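PDB 5XYW: rhino from Drosophila simulans, which is probably a chromatin protein of the HP1 type, whose chromo shadow domain pairs with a second copy of itself and here binds another protein. Local coordinates for residues Asp17-Cys22 and Leu28-Thr33; Val43-Ile48 and Leu54-Phe59. One frame throughout, in Å; residues are numbered along the deposited sequence.

How the contacts relate
Contacts 1 and 2 follow each other along the chain, with centres about 8 Å apart. Contact 1 is the hairpin that opens the sheet. Contact 2 joins the first turn of helix 45-51, which follows directly on strand 40-44, to helix 53-61. Strand 28-34 is common ground, since strand 40-44 pairs along its other side. Backbone hydrogen bonds join Leu-30 O to Val-43 N and Leu-28 O to Met-45 N, each 2.8 Å long. Side chains meet as well, with Leu-30 CD1 3.5 Å from Ile-48 CG2. Both contacts touch the second subunit. The partner protein lies mainly along contact 1 and also reaches Pro-44 of contact 2.

Contact 1: residues Asp17-Cys22 and Leu28-Thr33; sequences DKVLHC and LFLFVT
Phe-31 and Thr-33 each face two residues of strand 16-24, giving two classic beta bulges. Phe-31 O takes the N-H of Leu-20 at 2.7 Å and the N-H of His-21 at 3.1 Å, both in its carbonyl plane. Asp-17 N reaches Thr-33 O at 3.0 Å. Thr-33 OG1 stands between its own backbone N and carbonyl carbon (chi1 59°) and accepts from Lys-18 N at 3.2 Å. Thr-33 CG2 meets Leu-20 CD1 at 3.5 Å, the two side chains crossing at about a right angle. With an alanine here, Lys-18 N would probably keep, across this contact, only its weak bond to the backbone O, and Leu-20 CD1 would lose its methyl partner.

The Phe-31 side chain runs beside its own backbone N (chi1 -52°). CB and CG pass His-21 O, and CD2 comes to 3.5 Å from that oxygen. Further out, CE2 has Cys-22 C at the ring edge, 3.6 Å away. The His-21 side chain lies alongside, pointing the same way. Its ring plane is at 25° to that of Phe-31, but slid so far that the rings barely overlap. Both rings also meet aromatic partners from another protein.

On the other face, Val-19, Cys-22, Leu-30 and Val-32 pack together. The sheet thus has an apolar face against its own helices, touched at Cys-22 by the second subunit, and an aromatic face consistent with binding the partner protein.

Contact 2: residues Val43-Ile48 and Leu54-Phe59; sequences VPMKYI and LQVIEF
Val-56 meets Met-45 and Ile-48 without any ring between them. The ring of Tyr-47 has Pro-44 CB over one face, 4.3 Å above the plane and offset toward the rim. That contact stays inside segment 43-48. The ring of Phe-59 turns to the sheet, where its CD1 lies 3.4 Å from Val-19 O.

Between the segments the contact is small and wholly apolar. The side chain of Val-56 leaves helix 53-61 toward helix 45-51, and its two methyls divide the work. CG2, anti to the carbonyl carbon, meets Ile-48 CG2 at 4.0 Å, the two side chains slanting across each other. CG1 faces Met-45 SD at 4.3 Å, a looser approach. Pro-44 is the N-cap of helix 45-51, so Met-45 and Ile-48 come from its first turn. All three touching residues are buried.

The second subunit continues the packing. Its Phe-60 rests on Val-56 and Ile-57, and its Cys-22 rests on Met-45. Two C-terminal helices folded against a small antiparallel sheet, with the last helix at the subunit interface, are the hallmark of the chromo shadow domain dimer.

Contact 1: residues Asp17-Cys22 and Leu28-Thr33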
loop_
_atom_site.group_PDB
_atom_site.type_symbol
_atom_site.label_atom_id
_atom_site.label_comp_id
_atom_site.label_asym_id
_atom_site.label_seq_id
_atom_site.Cartn_x
_atom_site.Cartn_y
_atom_site.Cartn_z
ATOM N N ASP A 17 -1.402 -11.073 14.065
ATOM C CA ASP A 17 -0.984 -10.456 15.309
ATOM C C ASP A 17 -0.913 -8.944 15.121
ATOM O O ASP A 17 -1.833 -8.220 15.501
ATOM C CB ASP A 17 0.348 -11.014 15.775
ATOM C CG ASP A 17 0.763 -10.464 17.118
ATOM O OD1 ASP A 17 -0.124 -10.005 17.862
ATOM O OD2 ASP A 17 1.970 -10.489 17.438
ATOM N N LYS A 18 0.158 -8.454 14.507
ATOM C CA LYS A 18 0.230 -7.020 14.242
ATOM C C LYS A 18 0.321 -6.656 12.761
ATOM O O LYS A 18 0.506 -7.511 11.887
ATOM C CB LYS A 18 1.416 -6.415 14.987
ATOM C CG LYS A 18 1.394 -6.701 16.472
ATOM C CD LYS A 18 2.540 -6.011 17.189
ATOM C CE LYS A 18 2.433 -6.173 18.700
ATOM N NZ LYS A 18 3.502 -5.408 19.397
ATOM N N VAL A 19 0.135 -5.370 12.497
ATOM C CA VAL A 19 0.521 -4.772 11.236
ATOM C C VAL A 19 1.650 -3.839 11.554
ATOM O O VAL A 19 1.433 -2.773 12.110
ATOM C CB VAL A 19 -0.603 -3.982 10.560
ATOM C CG1 VAL A 19 -0.091 -3.400 9.245
ATOM C CG2 VAL A 19 -1.807 -4.858 10.330
ATOM N N LEU A 20 2.859 -4.247 11.204
ATOM C CA LEU A 20 4.055 -3.504 11.576
ATOM C C LEU A 20 4.327 -2.312 10.682
ATOM O O LEU A 20 4.717 -1.250 11.167
ATOM C CB LEU A 20 5.272 -4.429 11.570
ATOM C CG LEU A 20 5.140 -5.615 12.527
ATOM C CD1 LEU A 20 6.466 -6.353 12.683
ATOM C CD2 LEU A 20 4.610 -5.142 13.879
ATOM N N HIS A 21 4.129 -2.468 9.381
ATOM C CA HIS A 21 4.643 -1.435 8.478
ATOM C C HIS A 21 3.960 -1.569 7.134
ATOM O O HIS A 21 3.258 -2.539 6.900
ATOM C CB HIS A 21 6.181 -1.571 8.387
ATOM C CG HIS A 21 6.856 -0.652 7.409
ATOM N ND1 HIS A 21 6.578 0.698 7.321
ATOM C CD2 HIS A 21 7.833 -0.891 6.501
ATOM C CE1 HIS A 21 7.337 1.243 6.387
ATOM N NE2 HIS A 21 8.108 0.299 5.873
ATOM N N CYS A 22 4.128 -0.599 6.248
ATOM C CA CYS A 22 3.603 -0.788 4.902
ATOM C C CYS A 22 4.536 -0.213 3.834
ATOM O O CYS A 22 5.396 0.618 4.133
ATOM C CB CYS A 22 2.210 -0.156 4.793
ATOM S SG CYS A 22 2.284 1.607 4.432
ATOM N N LEU A 28 -0.032 -2.311 -2.764
ATOM C CA LEU A 28 0.302 -1.914 -1.419
ATOM C C LEU A 28 0.640 -3.170 -0.618
ATOM O O LEU A 28 -0.057 -4.183 -0.691
ATOM C CB LEU A 28 -0.860 -1.147 -0.809
ATOM C CG LEU A 28 -0.725 -0.490 0.555
ATOM C CD1 LEU A 28 0.586 0.260 0.722
ATOM C CD2 LEU A 28 -1.882 0.446 0.727
ATOM N N PHE A 29 1.735 -3.126 0.118
ATOM C CA PHE A 29 2.126 -4.270 0.923
ATOM C C PHE A 29 2.076 -3.922 2.384
ATOM O O PHE A 29 2.472 -2.832 2.779
ATOM C CB PHE A 29 3.534 -4.750 0.562
ATOM C CG PHE A 29 3.555 -5.699 -0.579
ATOM C CD1 PHE A 29 3.212 -7.027 -0.384
ATOM C CD2 PHE A 29 3.882 -5.258 -1.851
ATOM C CE1 PHE A 29 3.207 -7.906 -1.446
ATOM C CE2 PHE A 29 3.868 -6.118 -2.915
ATOM C CZ PHE A 29 3.545 -7.447 -2.725
ATOM N N LEU A 30 1.573 -4.851 3.179
ATOM C CA LEU A 30 1.595 -4.694 4.612
ATOM C C LEU A 30 2.547 -5.712 5.143
ATOM O O LEU A 30 2.531 -6.871 4.737
ATOM C CB LEU A 30 0.206 -4.874 5.252
ATOM C CG LEU A 30 -0.963 -4.012 4.765
ATOM C CD1 LEU A 30 -2.042 -4.056 5.794
ATOM C CD2 LEU A 30 -0.564 -2.568 4.465
ATOM N N PHE A 31 3.378 -5.254 6.059
ATOM C CA PHE A 31 4.308 -6.101 6.745
ATOM C C PHE A 31 3.760 -6.403 8.127
ATOM O O PHE A 31 3.717 -5.526 9.020
ATOM C CB PHE A 31 5.667 -5.423 6.759
ATOM C CG PHE A 31 6.103 -4.998 5.391
ATOM C CD1 PHE A 31 6.572 -5.946 4.473
ATOM C CD2 PHE A 31 5.978 -3.678 4.986
ATOM C CE1 PHE A 31 6.951 -5.577 3.187
ATOM C CE2 PHE A 31 6.364 -3.298 3.694
ATOM C CZ PHE A 31 6.852 -4.257 2.793
ATOM N N VAL A 32 3.306 -7.650 8.248
ATOM C CA VAL A 32 2.562 -8.138 9.390
ATOM C C VAL A 32 3.223 -9.320 10.087
ATOM O O VAL A 32 3.901 -10.132 9.459
ATOM C CB VAL A 32 1.148 -8.594 8.981
ATOM C CG1 VAL A 32 0.378 -7.473 8.301
ATOM C CG2 VAL A 32 1.229 -9.812 8.095
ATOM N N THR A 33 2.998 -9.421 11.395
ATOM C CA THR A 33 3.358 -10.628 12.134
ATOM C C THR A 33 2.116 -11.456 12.396
ATOM O O THR A 33 0.990 -10.942 12.325
ATOM C CB THR A 33 4.049 -10.316 13.463
ATOM O OG1 THR A 33 3.182 -9.520 14.289
ATOM C CG2 THR A 33 5.337 -9.580 13.211
#

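Contact 2: residues Val43-Ile48 and Leu54-Phe59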
loop_
_atom_site.group_PDB
_atom_site.type_symbol
_atom_site.label_atom_id
_atom_site.label_comp_id
_atom_site.label_asym_id
_atom_site.label_seq_id
_atom_site.Cartn_x
_atom_site.Cartn_y
_atom_site.Cartn_z
ATOM N N VAL A 43 2.417 -8.953 2.804
ATOM C CA VAL A 43 1.148 -9.476 2.353
ATOM C C VAL A 43 0.471 -8.367 1.605
ATOM O O VAL A 43 0.448 -7.246 2.086
ATOM C CB VAL A 43 0.286 -9.955 3.517
ATOM C CG1 VAL A 43 -1.066 -10.454 3.006
ATOM C CG2 VAL A 43 1.015 -11.038 4.302
ATOM N N PRO A 44 -0.045 -8.657 0.406
ATOM C CA PRO A 44 -0.741 -7.600 -0.329
ATOM C C PRO A 44 -1.946 -7.060 0.438
ATOM O O PRO A 44 -2.689 -7.816 1.068
ATOM C CB PRO A 44 -1.169 -8.299 -1.625
ATOM C CG PRO A 44 -0.212 -9.397 -1.785
ATOM C CD PRO A 44 0.116 -9.872 -0.410
ATOM N N MET A 45 -2.094 -5.743 0.393
ATOM C CA MET A 45 -3.163 -5.020 1.065
ATOM C C MET A 45 -4.546 -5.627 0.871
ATOM O O MET A 45 -5.305 -5.759 1.814
ATOM C CB MET A 45 -3.177 -3.576 0.574
ATOM C CG MET A 45 -4.540 -2.920 0.635
ATOM S SD MET A 45 -5.094 -2.519 2.298
ATOM C CE MET A 45 -5.500 -0.799 1.988
ATOM N N LYS A 46 -4.865 -5.978 -0.365
ATOM C CA LYS A 46 -6.182 -6.484 -0.717
ATOM C C LYS A 46 -6.543 -7.744 0.064
ATOM O O LYS A 46 -7.634 -7.857 0.644
ATOM C CB LYS A 46 -6.225 -6.738 -2.220
ATOM C CG LYS A 46 -5.508 -5.635 -3.016
ATOM C CD LYS A 46 -5.555 -5.852 -4.527
ATOM C CE LYS A 46 -5.041 -4.617 -5.277
ATOM N NZ LYS A 46 -4.860 -4.843 -6.747
ATOM N N TYR A 47 -5.612 -8.685 0.099
ATOM C CA TYR A 47 -5.820 -9.936 0.820
ATOM C C TYR A 47 -6.117 -9.671 2.293
ATOM O O TYR A 47 -7.150 -10.078 2.828
ATOM C CB TYR A 47 -4.588 -10.846 0.709
ATOM C CG TYR A 47 -4.241 -11.354 -0.676
ATOM C CD1 TYR A 47 -4.698 -10.715 -1.822
ATOM C CD2 TYR A 47 -3.447 -12.484 -0.834
ATOM C CE1 TYR A 47 -4.371 -11.181 -3.088
ATOM C CE2 TYR A 47 -3.115 -12.959 -2.097
ATOM C CZ TYR A 47 -3.580 -12.300 -3.222
ATOM O OH TYR A 47 -3.258 -12.756 -4.488
ATOM N N ILE A 48 -5.189 -8.976 2.935
ATOM C CA ILE A 48 -5.265 -8.733 4.362
ATOM C C ILE A 48 -6.537 -7.943 4.693
ATOM O O ILE A 48 -7.174 -8.168 5.711
ATOM C CB ILE A 48 -3.991 -7.989 4.846
ATOM C CG1 ILE A 48 -3.814 -8.093 6.355
ATOM C CG2 ILE A 48 -3.971 -6.552 4.380
ATOM C CD1 ILE A 48 -3.076 -9.335 6.768
ATOM N N LEU A 54 -10.576 -4.677 9.819
ATOM C CA LEU A 54 -10.674 -3.685 10.888
ATOM C C LEU A 54 -9.315 -3.286 11.455
ATOM O O LEU A 54 -9.034 -2.089 11.632
ATOM C CB LEU A 54 -11.571 -4.198 12.018
ATOM C CG LEU A 54 -11.828 -3.137 13.087
ATOM C CD1 LEU A 54 -12.969 -2.281 12.662
ATOM C CD2 LEU A 54 -12.066 -3.757 14.427
ATOM N N GLN A 55 -8.477 -4.284 11.740
ATOM C CA GLN A 55 -7.120 -4.011 12.199
ATOM C C GLN A 55 -6.301 -3.234 11.123
ATOM O O GLN A 55 -5.377 -2.470 11.454
ATOM C CB GLN A 55 -6.436 -5.326 12.618
ATOM C CG GLN A 55 -4.954 -5.217 13.057
ATOM C CD GLN A 55 -4.651 -3.961 13.864
ATOM O OE1 GLN A 55 -5.419 -3.584 14.755
ATOM N NE2 GLN A 55 -3.534 -3.297 13.548
ATOM N N VAL A 56 -6.671 -3.389 9.852
ATOM C CA VAL A 56 -6.083 -2.579 8.790
ATOM C C VAL A 56 -6.360 -1.095 8.963
ATOM O O VAL A 56 -5.423 -0.280 9.034
ATOM C CB VAL A 56 -6.611 -2.972 7.403
ATOM C CG1 VAL A 56 -6.261 -1.903 6.386
ATOM C CG2 VAL A 56 -6.062 -4.332 6.967
ATOM N N ILE A 57 -7.653 -0.749 9.007
ATOM C CA ILE A 57 -8.079 0.645 9.118
ATOM C C ILE A 57 -7.509 1.220 10.374
ATOM O O ILE A 57 -7.060 2.345 10.382
ATOM C CB ILE A 57 -9.592 0.809 9.147
ATOM C CG1 ILE A 57 -10.220 0.286 7.864
ATOM C CG2 ILE A 57 -9.963 2.274 9.286
ATOM C CD1 ILE A 57 -11.538 0.971 7.527
ATOM N N GLU A 58 -7.511 0.431 11.438
ATOM C CA GLU A 58 -6.797 0.827 12.637
ATOM C C GLU A 58 -5.363 1.236 12.297
ATOM O O GLU A 58 -4.916 2.308 12.680
ATOM C CB GLU A 58 -6.814 -0.304 13.666
ATOM C CG GLU A 58 -8.185 -0.584 14.266
ATOM C CD GLU A 58 -8.166 -1.755 15.226
ATOM O OE1 GLU A 58 -7.345 -1.739 16.167
ATOM O OE2 GLU A 58 -8.965 -2.699 15.041
ATOM N N PHE A 59 -4.658 0.398 11.543
ATOM C CA PHE A 59 -3.263 0.692 11.239
ATOM C C PHE A 59 -3.080 2.001 10.474
ATOM O O PHE A 59 -2.153 2.772 10.754
ATOM C CB PHE A 59 -2.608 -0.438 10.445
ATOM C CG PHE A 59 -1.249 -0.081 9.968
ATOM C CD1 PHE A 59 -0.182 -0.065 10.853
ATOM C CD2 PHE A 59 -1.039 0.312 8.641
ATOM C CE1 PHE A 59 1.072 0.307 10.420
ATOM C CE2 PHE A 59 0.205 0.690 8.220
ATOM C CZ PHE A 59 1.262 0.686 9.104
#